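Local coordinates for protein N-alpha-acetyltransferase 30 (Saccharomyces cerevisiae, PDB 6YGA) that catalyses transfer of an acetyl group from acetyl-CoA to the N-terminal methionine of proteins, as the catalytic subunit of the NatC complex, at residues L127-M141 / N147-T159. Residues are numbered along the deposited sequence; the frame is centred on the assembly and turned at random.
Sequences LNLYEGMGFIRMKRM and NEGDAFKLILPLT. With EDO (1,2-ethanediol), chain B; EDO (1,2-ethanediol), chain K.
Phe152 presents one ring face to Arg137, whose CD stands over it 3.7 Å from the ring centroid, a CH-pi contact offset toward the rim. The guanidinium follows the ring, its plane turned only 19° from it. At the ring's edge lie Lys139 O and, from the helix, Leu127 CD2. The Phe135 ring carries Leu156 CB over the centre of one face, 6° off the normal, while Leu154 C lies at its edge. Phe152 belongs to the C-terminal beta hairpin of the GNAT fold, antiparallel strands 136-141 and 151-157; Phe135 lies just before strand 136-141. Strand 151-157 also pairs with 114-120, which leaves 136-141 outermost within this chain.

Arg137, Arg140, Phe152 and Leu154 share one face of the hairpin, and both arginines are bonded there. Arg137, extended from CG to NE, sends NE and NH2 side-on to one oxygen, Glu131 OE2. NE lies 2.6 Å from Glu131 OE2; the oxygen sits in the guanidinium plane, whereas NE meets it from above the carboxylate plane. Arg140 leaves the backbone with CG anti to N (chi1 -168°), and its NE meets the anti lone pair of Asp150 OD2 at 3.0 Å. Asp150 OD1 is held by Arg143 N. Both arginines give NH1 to backbone carbonyls of the N-alpha-acetyltransferase 35 chain, Asp458 O and Leu457 O respectively, so this face is also a subunit interface.

Leu154 splits its branches: CD1 meets Tyr130 CB on the helix at 3.8 Å, whereas CD2 runs alongside Arg137 CG. The helix closes in a Schellman motif at Gly134, where phi is positive. Met138, with a near-helical psi, and Lys139 form a classic beta bulge opposite Lys153: Lys153 O accepts from Met138 N at 2.8 Å, yet Lys153 N donates to Lys139 O, also at 2.8 Å.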
loop_
_atom_site.group_PDB
_atom_site.type_symbol
_atom_site.label_atom_id
_atom_site.label_comp_id
_atom_site.label_asym_id
_atom_site.label_seq_id
_atom_site.Cartn_x
_atom_site.Cartn_y
_atom_site.Cartn_z
ATOM N N LEU A 127 18.613 7.159 3.342
ATOM C CA LEU A 127 18.637 7.005 1.890
ATOM C C LEU A 127 19.961 7.479 1.309
ATOM O O LEU A 127 20.522 6.832 0.418
ATOM C CB LEU A 127 17.475 7.773 1.255
ATOM C CG LEU A 127 16.066 7.214 1.465
ATOM C CD1 LEU A 127 15.012 8.129 0.851
ATOM C CD2 LEU A 127 15.971 5.819 0.877
ATOM N N ASN A 128 20.475 8.608 1.801
ATOM C CA ASN A 128 21.740 9.123 1.291
ATOM C C ASN A 128 22.890 8.176 1.617
ATOM O O ASN A 128 23.795 7.980 0.797
ATOM C CB ASN A 128 21.998 10.517 1.860
ATOM C CG ASN A 128 23.214 11.183 1.250
ATOM O OD1 ASN A 128 23.114 11.884 0.241
ATOM N ND2 ASN A 128 24.372 10.977 1.866
ATOM N N LEU A 129 22.865 7.567 2.803
ATOM C CA LEU A 129 23.938 6.657 3.196
ATOM C C LEU A 129 23.937 5.396 2.339
ATOM O O LEU A 129 24.988 4.964 1.849
ATOM C CB LEU A 129 23.802 6.319 4.684
ATOM C CG LEU A 129 24.528 5.124 5.307
ATOM C CD1 LEU A 129 25.997 5.075 4.925
ATOM C CD2 LEU A 129 24.381 5.191 6.819
ATOM N N TYR A 130 22.763 4.795 2.137
ATOM C CA TYR A 130 22.684 3.523 1.425
ATOM C C TYR A 130 22.823 3.704 -0.083
ATOM O O TYR A 130 23.564 2.963 -0.737
ATOM C CB TYR A 130 21.372 2.820 1.772
ATOM C CG TYR A 130 21.352 2.291 3.186
ATOM C CD1 TYR A 130 22.402 1.518 3.666
ATOM C CD2 TYR A 130 20.302 2.580 4.047
ATOM C CE1 TYR A 130 22.400 1.034 4.953
ATOM C CE2 TYR A 130 20.292 2.103 5.345
ATOM C CZ TYR A 130 21.346 1.327 5.791
ATOM O OH TYR A 130 21.350 0.843 7.078
ATOM N N GLU A 131 22.121 4.684 -0.656
ATOM C CA GLU A 131 22.202 4.880 -2.100
ATOM C C GLU A 131 23.596 5.322 -2.526
ATOM O O GLU A 131 24.017 5.044 -3.655
ATOM C CB GLU A 131 21.144 5.885 -2.554
ATOM C CG GLU A 131 19.719 5.376 -2.376
ATOM C CD GLU A 131 18.686 6.483 -2.397
ATOM O OE1 GLU A 131 19.051 7.645 -2.672
ATOM O OE2 GLU A 131 17.502 6.188 -2.130
ATOM N N GLY A 132 24.333 5.993 -1.638
ATOM C CA GLY A 132 25.717 6.326 -1.924
ATOM C C GLY A 132 26.629 5.122 -2.035
ATOM O O GLY A 132 27.726 5.240 -2.591
HETATM N N MSE A 133 26.202 3.968 -1.528
HETATM C CA MSE A 133 27.015 2.753 -1.575
HETATM C C MSE A 133 26.633 1.882 -2.767
HETATM O O MSE A 133 27.273 0.864 -3.035
HETATM C CB MSE A 133 26.872 1.952 -0.281
HETATM C CG MSE A 133 27.240 2.727 0.965
HETATM SE SE MSE A 133 27.047 1.642 2.566
HETATM C CE MSE A 133 28.293 0.217 2.125
ATOM N N GLY A 134 25.583 2.287 -3.476
ATOM C CA GLY A 134 25.132 1.588 -4.661
ATOM C C GLY A 134 23.739 1.021 -4.560
ATOM O O GLY A 134 23.236 0.481 -5.553
ATOM N N PHE A 135 23.107 1.110 -3.391
ATOM C CA PHE A 135 21.731 0.665 -3.246
ATOM C C PHE A 135 20.821 1.447 -4.183
ATOM O O PHE A 135 21.032 2.639 -4.431
ATOM C CB PHE A 135 21.260 0.851 -1.802
ATOM C CG PHE A 135 21.722 -0.222 -0.853
ATOM C CD1 PHE A 135 22.961 -0.136 -0.235
ATOM C CD2 PHE A 135 20.904 -1.300 -0.557
ATOM C CE1 PHE A 135 23.383 -1.116 0.649
ATOM C CE2 PHE A 135 21.319 -2.287 0.327
ATOM C CZ PHE A 135 22.559 -2.193 0.931
ATOM N N ILE A 136 19.806 0.766 -4.710
ATOM C CA ILE A 136 18.747 1.412 -5.469
ATOM C C ILE A 136 17.408 0.949 -4.914
ATOM O O ILE A 136 17.288 -0.129 -4.327
ATOM C CB ILE A 136 18.831 1.131 -6.986
ATOM C CG1 ILE A 136 18.832 -0.374 -7.261
ATOM C CG2 ILE A 136 20.060 1.802 -7.587
ATOM C CD1 ILE A 136 18.846 -0.721 -8.738
ATOM N N ARG A 137 16.400 1.795 -5.098
ATOM C CA ARG A 137 15.052 1.499 -4.638
ATOM C C ARG A 137 14.369 0.549 -5.613
ATOM O O ARG A 137 14.286 0.826 -6.814
ATOM C CB ARG A 137 14.254 2.793 -4.499
ATOM C CG ARG A 137 15.038 3.894 -3.802
ATOM C CD ARG A 137 14.367 5.247 -3.915
ATOM N NE ARG A 137 15.235 6.305 -3.408
ATOM C CZ ARG A 137 14.962 7.603 -3.482
ATOM N NH1 ARG A 137 13.835 8.018 -4.045
ATOM N NH2 ARG A 137 15.819 8.488 -2.992
HETATM N N MSE A 138 13.880 -0.570 -5.095
HETATM C CA MSE A 138 13.264 -1.588 -5.932
HETATM C C MSE A 138 11.765 -1.699 -5.695
HETATM O O MSE A 138 11.063 -2.380 -6.443
HETATM C CB MSE A 138 13.930 -2.946 -5.693
HETATM C CG MSE A 138 15.355 -3.022 -6.214
HETATM SE SE MSE A 138 15.435 -2.642 -8.125
HETATM C CE MSE A 138 14.433 -4.179 -8.786
ATOM N N LYS A 139 11.270 -1.022 -4.664
ATOM C CA LYS A 139 9.875 -1.175 -4.282
ATOM C C LYS A 139 9.499 -0.064 -3.315
ATOM O O LYS A 139 10.344 0.425 -2.559
ATOM C CB LYS A 139 9.635 -2.547 -3.639
ATOM C CG LYS A 139 8.185 -2.979 -3.538
ATOM C CD LYS A 139 8.104 -4.376 -2.935
ATOM C CE LYS A 139 6.722 -4.985 -3.072
ATOM N NZ LYS A 139 6.705 -6.383 -2.566
ATOM N N ARG A 140 8.229 0.327 -3.348
ATOM C CA ARG A 140 7.668 1.277 -2.396
ATOM C C ARG A 140 6.456 0.641 -1.738
ATOM O O ARG A 140 5.552 0.161 -2.431
ATOM C CB ARG A 140 7.273 2.592 -3.073
ATOM C CG ARG A 140 6.953 3.720 -2.097
ATOM C CD ARG A 140 6.419 4.946 -2.829
ATOM N NE ARG A 140 6.005 6.013 -1.919
ATOM C CZ ARG A 140 6.631 7.180 -1.798
ATOM N NH1 ARG A 140 7.704 7.442 -2.532
ATOM N NH2 ARG A 140 6.180 8.089 -0.944
HETATM N N MSE A 141 6.438 0.628 -0.411
HETATM C CA MSE A 141 5.365 -0.037 0.324
HETATM C C MSE A 141 4.445 0.974 1.001
HETATM O O MSE A 141 4.887 1.782 1.815
HETATM C CB MSE A 141 5.944 -1.012 1.353
HETATM C CG MSE A 141 6.757 -2.143 0.737
HETATM SE SE MSE A 141 8.588 -1.640 0.286
HETATM C CE MSE A 141 9.497 -2.360 1.852
ATOM N N ASN A 147 1.696 5.718 10.432
ATOM C CA ASN A 147 1.606 7.167 10.309
ATOM C C ASN A 147 2.949 7.822 10.007
ATOM O O ASN A 147 2.983 9.034 9.773
ATOM C CB ASN A 147 1.007 7.768 11.585
ATOM C CG ASN A 147 -0.390 7.235 11.888
ATOM O OD1 ASN A 147 -1.093 6.758 10.997
ATOM N ND2 ASN A 147 -0.795 7.323 13.151
ATOM N N GLU A 148 4.048 7.067 10.014
ATOM C CA GLU A 148 5.339 7.612 9.612
ATOM C C GLU A 148 5.557 7.565 8.103
ATOM O O GLU A 148 6.569 8.086 7.624
ATOM C CB GLU A 148 6.470 6.868 10.327
ATOM C CG GLU A 148 6.453 7.052 11.835
ATOM C CD GLU A 148 6.406 8.513 12.232
ATOM O OE1 GLU A 148 7.276 9.285 11.776
ATOM O OE2 GLU A 148 5.486 8.894 12.987
ATOM N N GLY A 149 4.650 6.955 7.354
ATOM C CA GLY A 149 4.673 7.016 5.905
ATOM C C GLY A 149 5.084 5.700 5.264
ATOM O O GLY A 149 5.162 4.647 5.901
ATOM N N ASP A 150 5.354 5.787 3.965
ATOM C CA ASP A 150 5.690 4.626 3.157
ATOM C C ASP A 150 7.127 4.182 3.423
ATOM O O ASP A 150 7.884 4.814 4.165
ATOM C CB ASP A 150 5.491 4.938 1.675
ATOM C CG ASP A 150 4.082 5.407 1.357
ATOM O OD1 ASP A 150 3.207 5.318 2.244
ATOM O OD2 ASP A 150 3.851 5.867 0.216
ATOM N N ALA A 151 7.509 3.072 2.798
ATOM C CA ALA A 151 8.871 2.573 2.865
ATOM C C ALA A 151 9.409 2.377 1.459
ATOM O O ALA A 151 8.656 2.219 0.496
ATOM C CB ALA A 151 8.966 1.243 3.618
ATOM N N PHE A 152 10.732 2.399 1.360
ATOM C CA PHE A 152 11.449 1.950 0.179
ATOM C C PHE A 152 12.128 0.627 0.504
ATOM O O PHE A 152 12.635 0.434 1.615
ATOM C CB PHE A 152 12.498 2.974 -0.273
ATOM C CG PHE A 152 11.933 4.148 -1.029
ATOM C CD1 PHE A 152 10.899 3.977 -1.933
ATOM C CD2 PHE A 152 12.447 5.425 -0.842
ATOM C CE1 PHE A 152 10.385 5.057 -2.633
ATOM C CE2 PHE A 152 11.935 6.509 -1.539
ATOM C CZ PHE A 152 10.905 6.324 -2.433
ATOM N N LYS A 153 12.112 -0.287 -0.459
ATOM C CA LYS A 153 12.893 -1.512 -0.388
ATOM C C LYS A 153 14.182 -1.284 -1.165
ATOM O O LYS A 153 14.144 -1.072 -2.381
ATOM C CB LYS A 153 12.109 -2.690 -0.964
ATOM C CG LYS A 153 12.782 -4.039 -0.814
ATOM C CD LYS A 153 11.899 -5.146 -1.362
ATOM C CE LYS A 153 12.347 -6.503 -0.858
ATOM N NZ LYS A 153 11.323 -7.548 -1.132
ATOM N N LEU A 154 15.312 -1.304 -0.464
ATOM C CA LEU A 154 16.614 -1.048 -1.066
ATOM C C LEU A 154 17.365 -2.357 -1.249
ATOM O O LEU A 154 17.367 -3.211 -0.357
ATOM C CB LEU A 154 17.445 -0.097 -0.205
ATOM C CG LEU A 154 16.807 1.254 0.116
ATOM C CD1 LEU A 154 17.728 2.118 0.967
ATOM C CD2 LEU A 154 16.440 1.968 -1.167
ATOM N N ILE A 155 18.006 -2.505 -2.409
ATOM C CA ILE A 155 18.762 -3.702 -2.756
ATOM C C ILE A 155 20.100 -3.289 -3.354
ATOM O O ILE A 155 20.159 -2.407 -4.219
ATOM C CB ILE A 155 17.988 -4.602 -3.738
ATOM C CG1 ILE A 155 16.693 -5.100 -3.097
ATOM C CG2 ILE A 155 18.849 -5.776 -4.181
ATOM C CD1 ILE A 155 15.969 -6.121 -3.924
ATOM N N LEU A 156 21.167 -3.921 -2.884
ATOM C CA LEU A 156 22.513 -3.728 -3.415
ATOM C C LEU A 156 22.986 -5.047 -4.002
ATOM O O LEU A 156 23.204 -6.017 -3.250
ATOM C CB LEU A 156 23.472 -3.252 -2.325
ATOM C CG LEU A 156 24.959 -3.198 -2.680
ATOM C CD1 LEU A 156 25.232 -2.063 -3.656
ATOM C CD2 LEU A 156 25.811 -3.057 -1.423
ATOM N N PRO A 157 23.156 -5.138 -5.320
ATOM C CA PRO A 157 23.539 -6.413 -5.938
ATOM C C PRO A 157 25.046 -6.632 -5.860
ATOM O O PRO A 157 25.841 -5.745 -6.191
ATOM C CB PRO A 157 23.067 -6.255 -7.385
ATOM C CG PRO A 157 23.198 -4.797 -7.638
ATOM C CD PRO A 157 22.939 -4.083 -6.324
ATOM N N LEU A 158 25.438 -7.825 -5.418
ATOM C CA LEU A 158 26.846 -8.150 -5.250
ATOM C C LEU A 158 27.362 -9.105 -6.311
ATOM O O LEU A 158 28.548 -9.051 -6.654
ATOM C CB LEU A 158 27.087 -8.750 -3.860
ATOM C CG LEU A 158 26.642 -7.886 -2.673
ATOM C CD1 LEU A 158 26.831 -8.629 -1.364
ATOM C CD2 LEU A 158 27.392 -6.566 -2.653
ATOM N N THR A 159 26.490 -9.956 -6.844
ATOM C CA THR A 159 26.844 -10.848 -7.939
ATOM C C THR A 159 25.840 -10.766 -9.090
ATOM O O THR A 159 24.667 -10.403 -8.890
ATOM C CB THR A 159 26.933 -12.317 -7.471
ATOM O OG1 THR A 159 25.623 -12.795 -7.148
ATOM C CG2 THR A 159 27.830 -12.455 -6.231
ATOM O OXT THR A 159 26.212 -11.086 -10.232
HETATM C C1 EDO B . 12.341 -2.273 -11.101
HETATM O O1 EDO B . 12.402 -0.892 -11.472
HETATM C C2 EDO B . 11.173 -2.509 -10.148
HETATM O O2 EDO B . 11.393 -1.803 -8.921
HETATM C C1 EDO K . 17.789 0.051 7.642
HETATM O O1 EDO K . 18.168 1.336 8.153
HETATM C C2 EDO K . 18.002 -0.999 8.725
HETATM O O2 EDO K . 17.169 -0.681 9.843
#